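Local coordinates for tryptophan halogenase superfamily (Brevundimonas sp. BAL3, PDB 6FRL), which probably acts as a flavin-dependent halogenase that prefers bromination over chlorination, at residues His166-Ala169 / Gly170-Ala173; Arg72-Asp75 / Val76-Thr80. All blocks are in the same frame, centred on the assembly; numbering follows the deposited sequence.

How the interactions relate
Interaction 2 is a short surface helix, 73-79, and interaction 1 is the strand-to-helix turn that follows much later in the chain; their centres lie 10 Å apart, and they meet at Thr80. There Asp168 N lies 3.0 Å from Thr80 O, a probable hydrogen bond, while Phe172 N packs 3.5 Å from Thr80 CG2. Leu171 CD1 also rests 3.4 Å from Ala79 O, so the end of one helix abuts the start of the other. The side chain of Ala173 touches a GxGxxG-type sequence (Gly18, Gly20, Gly23), consistent with a Rossmann-type nucleotide-binding region, and a tartrate, probably from the crystallisation liquor, lies about 6 Å from the side chain of Ala169.

Interaction 1: residues His166-Ala169 / Gly170-Ala173; sequences HLDA and GLFA
Asp168 caps the helix begun by Ala169, its OD1 accepting a hydrogen bond from Leu171 N at 3.1 Å. This is a side-chain N-cap at the point where strand 164-168 passes directly into helix 169-182. With CG swung opposite the backbone N (chi1 -171°), the carboxylate folds over the first turn, and the amide meets OD1 from well above the carboxylate plane, 53° out of it. The isobutyl group of Leu171 leans on the stem of the same aspartate, its CG 3.8 Å from Asp168 CB. The backbone then takes up the helical pattern: Phe172 N donates to Asp168 O at 3.0 Å, and Ala173 N to Ala169 O at 2.8 Å. Ala169 turns its methyl group outward from the turn, toward Thr21 of helix 20-33 and Glu56 of strand 55-57. Phe172 starts toward the strand end but carries its ring away from it, so that Leu167 CD2 lies over the face near CG, 4.1 Å from the ring centroid and 23° off the normal, as a CH-pi contact. Met25 of helix 20-33 also touches this phenylalanine. The two oxygens of Asp168 thus have separate duties, OD1 closing the helix start and OD2 forming a salt bridge with Arg286. Both the positive end of the helix dipole and this arginine would favour the ionised carboxylate.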
ATOM      1  N   HIS B 166      18.551  20.839  -2.609  1.00 28.51           N
ATOM      2  CA  HIS B 166      18.180  22.242  -2.597  1.00 29.71           C
ATOM      3  C   HIS B 166      18.647  22.738  -3.953  1.00 29.98           C
ATOM      4  O   HIS B 166      19.813  22.548  -4.288  1.00 29.17           O
ATOM      5  CB  HIS B 166      18.925  23.015  -1.485  1.00 30.65           C
ATOM      6  CG  HIS B 166      18.727  22.464  -0.106  1.00 29.21           C
ATOM      7  ND1 HIS B 166      19.757  21.918   0.625  1.00 27.92           N
ATOM      8  CD2 HIS B 166      17.616  22.383   0.675  1.00 29.48           C
ATOM      9  CE1 HIS B 166      19.290  21.524   1.801  1.00 28.21           C
ATOM     10  NE2 HIS B 166      17.991  21.782   1.852  1.00 27.36           N
ATOM     11  N   LEU B 167      17.786  23.381  -4.730  1.00 30.28           N
ATOM     12  CA  LEU B 167      18.201  23.816  -6.062  1.00 29.80           C
ATOM     13  C   LEU B 167      17.506  25.074  -6.580  1.00 29.35           C
ATOM     14  O   LEU B 167      16.450  25.503  -6.070  1.00 25.93           O
ATOM     15  CB  LEU B 167      18.066  22.658  -7.075  1.00 31.54           C
ATOM     16  CG  LEU B 167      16.754  21.856  -7.177  1.00 35.67           C
ATOM     17  CD1 LEU B 167      15.481  22.684  -7.003  1.00 36.96           C
ATOM     18  CD2 LEU B 167      16.685  21.115  -8.500  1.00 36.04           C
ATOM     19  N   ASP B 168      18.103  25.657  -7.621  1.00 31.67           N
ATOM     20  CA  ASP B 168      17.477  26.786  -8.320  1.00 34.14           C
ATOM     21  C   ASP B 168      16.428  26.246  -9.280  1.00 30.82           C
ATOM     22  O   ASP B 168      16.767  25.598 -10.240  1.00 31.33           O
ATOM     23  CB  ASP B 168      18.505  27.657  -9.067  1.00 34.98           C
ATOM     24  CG  ASP B 168      17.884  28.960  -9.600  1.00 36.80           C
ATOM     25  OD1 ASP B 168      16.811  28.923 -10.231  1.00 33.72           O
ATOM     26  OD2 ASP B 168      18.446  30.037  -9.390  1.00 41.23           O
ATOM     27  N   ALA B 169      15.161  26.546  -9.023  1.00 28.59           N
ATOM     28  CA  ALA B 169      14.064  25.985  -9.815  1.00 30.08           C
ATOM     29  C   ALA B 169      14.080  26.481 -11.260  1.00 29.20           C
ATOM     30  O   ALA B 169      13.799  25.718 -12.184  1.00 26.46           O
ATOM     31  CB  ALA B 169      12.735  26.271  -9.163  1.00 29.44           C
ATOM     32  N   GLY B 170      14.412  27.758 -11.427  1.00 29.91           N
ATOM     33  CA  GLY B 170      14.600  28.375 -12.747  1.00 27.68           C
ATOM     34  C   GLY B 170      15.675  27.670 -13.567  1.00 26.78           C
ATOM     35  O   GLY B 170      15.438  27.339 -14.711  1.00 26.14           O
ATOM     36  N   LEU B 171      16.838  27.409 -12.974  1.00 26.66           N
ATOM     37  CA  LEU B 171      17.897  26.663 -13.672  1.00 26.90           C
ATOM     38  C   LEU B 171      17.456  25.235 -13.982  1.00 25.82           C
ATOM     39  O   LEU B 171      17.744  24.732 -15.062  1.00 26.44           O
ATOM     40  CB  LEU B 171      19.213  26.645 -12.872  1.00 28.36           C
ATOM     41  CG  LEU B 171      19.887  28.014 -12.619  1.00 30.55           C
ATOM     42  CD1 LEU B 171      21.192  27.833 -11.823  1.00 29.75           C
ATOM     43  CD2 LEU B 171      20.142  28.755 -13.953  1.00 29.91           C
ATOM     44  N   PHE B 172      16.767  24.591 -13.030  1.00 25.90           N
ATOM     45  CA  PHE B 172      16.205  23.248 -13.220  1.00 24.85           C
ATOM     46  C   PHE B 172      15.241  23.270 -14.409  1.00 25.51           C
ATOM     47  O   PHE B 172      15.338  22.417 -15.304  1.00 24.20           O
ATOM     48  CB  PHE B 172      15.507  22.746 -11.954  1.00 23.47           C
ATOM     49  CG  PHE B 172      15.108  21.294 -11.982  1.00 22.95           C
ATOM     50  CD1 PHE B 172      16.006  20.318 -12.348  1.00 22.79           C
ATOM     51  CD2 PHE B 172      13.831  20.900 -11.569  1.00 24.46           C
ATOM     52  CE1 PHE B 172      15.648  18.972 -12.311  1.00 23.47           C
ATOM     53  CE2 PHE B 172      13.459  19.555 -11.552  1.00 23.81           C
ATOM     54  CZ  PHE B 172      14.371  18.598 -11.926  1.00 23.46           C
ATOM     55  N   ALA B 173      14.374  24.274 -14.465  1.00 26.54           N
ATOM     56  CA  ALA B 173      13.477  24.424 -15.631  1.00 31.69           C
ATOM     57  C   ALA B 173      14.247  24.566 -16.951  1.00 31.97           C
ATOM     58  O   ALA B 173      13.916  23.907 -17.919  1.00 34.26           O
ATOM     59  CB  ALA B 173      12.490  25.574 -15.444  1.00 31.05           C
TER

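Interaction 2: residues Arg72-Asp75 / Val76-Thr80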
ATOM      1  N   ARG B  72      22.337  12.368 -14.530  1.00 27.73           N
ATOM      2  CA  ARG B  72      23.096  12.031 -13.313  1.00 29.46           C
ATOM      3  C   ARG B  72      22.929  13.130 -12.264  1.00 29.65           C
ATOM      4  O   ARG B  72      22.695  14.297 -12.618  1.00 27.06           O
ATOM      5  CB  ARG B  72      24.572  11.922 -13.619  1.00 31.58           C
ATOM      6  CG  ARG B  72      24.927  10.799 -14.603  1.00 35.16           C
ATOM      7  CD  ARG B  72      26.332  10.983 -15.188  1.00 38.41           C
ATOM      8  NE  ARG B  72      27.277  11.196 -14.094  1.00 38.83           N
ATOM      9  CZ  ARG B  72      27.914  10.238 -13.411  1.00 41.11           C
ATOM     10  NH1 ARG B  72      27.801   8.937 -13.740  1.00 37.99           N
ATOM     11  NH2 ARG B  72      28.653  10.591 -12.363  1.00 41.31           N
ATOM     12  N   ASP B  73      23.065  12.739 -10.987  1.00 31.98           N
ATOM     13  CA  ASP B  73      23.008  13.659  -9.836  1.00 32.87           C
ATOM     14  C   ASP B  73      24.046  14.759  -9.974  1.00 33.68           C
ATOM     15  O   ASP B  73      23.726  15.931  -9.833  1.00 35.28           O
ATOM     16  CB  ASP B  73      23.241  12.950  -8.491  1.00 33.56           C
ATOM     17  CG  ASP B  73      22.138  11.949  -8.128  1.00 35.50           C
ATOM     18  OD1 ASP B  73      20.924  12.285  -8.098  1.00 39.09           O
ATOM     19  OD2 ASP B  73      22.498  10.815  -7.830  1.00 33.10           O
ATOM     20  N   ASP B  74      25.288  14.407 -10.275  1.00 36.17           N
ATOM     21  CA  ASP B  74      26.331  15.452 -10.356  1.00 35.57           C
ATOM     22  C   ASP B  74      26.072  16.488 -11.463  1.00 35.73           C
ATOM     23  O   ASP B  74      26.166  17.702 -11.195  1.00 40.77           O
ATOM     24  CB  ASP B  74      27.782  14.903 -10.330  1.00 33.44           C
ATOM     25  CG  ASP B  74      28.080  13.879 -11.403  1.00 35.06           C
ATOM     26  OD1 ASP B  74      27.398  13.811 -12.455  1.00 38.94           O
ATOM     27  OD2 ASP B  74      29.054  13.124 -11.200  1.00 35.29           O
ATOM     28  N   ASP B  75      25.697  16.042 -12.660  1.00 32.40           N
ATOM     29  CA  ASP B  75      25.441  16.979 -13.757  1.00 32.36           C
ATOM     30  C   ASP B  75      24.249  17.906 -13.409  1.00 31.07           C
ATOM     31  O   ASP B  75      24.349  19.138 -13.604  1.00 28.63           O
ATOM     32  CB  ASP B  75      25.205  16.260 -15.094  1.00 32.72           C
ATOM     33  CG  ASP B  75      26.452  15.450 -15.599  1.00 36.35           C
ATOM     34  OD1 ASP B  75      27.644  15.860 -15.381  1.00 33.87           O
ATOM     35  OD2 ASP B  75      26.204  14.384 -16.243  1.00 36.87           O
ATOM     36  N   VAL B  76      23.154  17.342 -12.861  1.00 28.10           N
ATOM     37  CA  VAL B  76      21.970  18.175 -12.526  1.00 26.65           C
ATOM     38  C   VAL B  76      22.313  19.169 -11.412  1.00 26.71           C
ATOM     39  O   VAL B  76      21.882  20.336 -11.445  1.00 25.10           O
ATOM     40  CB  VAL B  76      20.703  17.347 -12.139  1.00 25.85           C
ATOM     41  CG1 VAL B  76      19.560  18.234 -11.691  1.00 24.92           C
ATOM     42  CG2 VAL B  76      20.222  16.485 -13.288  1.00 26.16           C
ATOM     43  N   MET B  77      23.095  18.702 -10.433  1.00 27.95           N
ATOM     44  CA  MET B  77      23.487  19.557  -9.300  1.00 29.73           C
ATOM     45  C   MET B  77      24.379  20.702  -9.737  1.00 30.46           C
ATOM     46  O   MET B  77      24.099  21.846  -9.363  1.00 30.62           O
ATOM     47  CB  MET B  77      24.124  18.758  -8.152  1.00 30.59           C
ATOM     48  CG  MET B  77      23.109  17.906  -7.403  1.00 29.37           C
ATOM     49  SD  MET B  77      23.897  17.050  -6.075  1.00 31.74           S
ATOM     50  CE  MET B  77      24.015  18.387  -4.866  1.00 32.96           C
ATOM     51  N   ARG B  78      25.418  20.401 -10.530  1.00 30.23           N
ATOM     52  CA  ARG B  78      26.263  21.450 -11.140  1.00 30.36           C
ATOM     53  C   ARG B  78      25.420  22.500 -11.844  1.00 30.59           C
ATOM     54  O   ARG B  78      25.650  23.687 -11.678  1.00 33.16           O
ATOM     55  CB  ARG B  78      27.310  20.880 -12.130  1.00 31.21           C
ATOM     56  CG  ARG B  78      28.711  20.683 -11.539  1.00 33.89           C
ATOM     57  CD  ARG B  78      29.763  20.264 -12.555  1.00 31.79           C
ATOM     58  NE  ARG B  78      29.462  18.915 -13.029  1.00 33.10           N
ATOM     59  CZ  ARG B  78      29.892  17.776 -12.500  1.00 34.00           C
ATOM     60  NH1 ARG B  78      30.729  17.773 -11.477  1.00 36.27           N
ATOM     61  NH2 ARG B  78      29.508  16.618 -13.033  1.00 35.18           N
ATOM     62  N   ALA B  79      24.440  22.062 -12.632  1.00 32.37           N
ATOM     63  CA  ALA B  79      23.697  22.979 -13.497  1.00 32.79           C
ATOM     64  C   ALA B  79      22.679  23.819 -12.710  1.00 33.43           C
ATOM     65  O   ALA B  79      22.266  24.886 -13.187  1.00 34.27           O
ATOM     66  CB  ALA B  79      23.024  22.226 -14.646  1.00 31.83           C
ATOM     67  N   THR B  80      22.284  23.360 -11.518  1.00 33.05           N
ATOM     68  CA  THR B  80      21.226  24.030 -10.757  1.00 33.51           C
ATOM     69  C   THR B  80      21.700  24.727  -9.454  1.00 35.75           C
ATOM     70  O   THR B  80      20.844  25.128  -8.623  1.00 33.73           O
ATOM     71  CB  THR B  80      20.082  23.040 -10.456  1.00 32.50           C
ATOM     72  OG1 THR B  80      20.587  21.892  -9.744  1.00 29.89           O
ATOM     73  CG2 THR B  80      19.406  22.603 -11.748  1.00 30.76           C
TER
HETATM   74  O   HOH W   1      28.181  18.778 -15.318  1.00 35.40           O
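Asp75 and Arg78 meet because Asp75 holds CG opposite its carbonyl carbon (chi1 -64°) and Arg78 bends at chi3 (-68°), which turns its guanidinium back along the helix. The resulting i to i+3 salt bridge belongs to a four-residue charged network with Arg72 and Asp74 on the outer side of helix 73-79. Arg78 NH2 donates to Asp75 OD1 at 3.1 Å; the oxygen lies in the guanidinium plane and is approached on its anti side, tilted out of the carboxylate plane, the two flat groups being 58° apart. Asp74 lies alongside the same arginine, one turn back, and makes a looser ionic contact of 3.6 Å from OD1 to Arg78 NH2. Its firmer partner is Arg72, which grips the carboxylate side-on, NE reaching Asp74 OD1 at 3.1 Å and NH2 reaching Asp74 OD2 at 2.8 Å, both on the syn side but tilted out of the carboxylate plane. Asp74 therefore sits between two arginines, whose charges would probably stabilise its ionised form.

The opposite character appears on the inner side. Val76 packs on Phe172 of helix 169-182, and Met77 on Leu165 and Trp163. Backbone bonds from Val76 N to Arg72 O through Ala79 N to Asp75 O form the helix itself, and at its end Thr80 OG1 donates back to Val76 O at 2.6 Å. On the charged side a water closes a small bridge, donating to Asp75 OD1 at 3.0 Å and accepting from Arg78 NE at 2.6 Å.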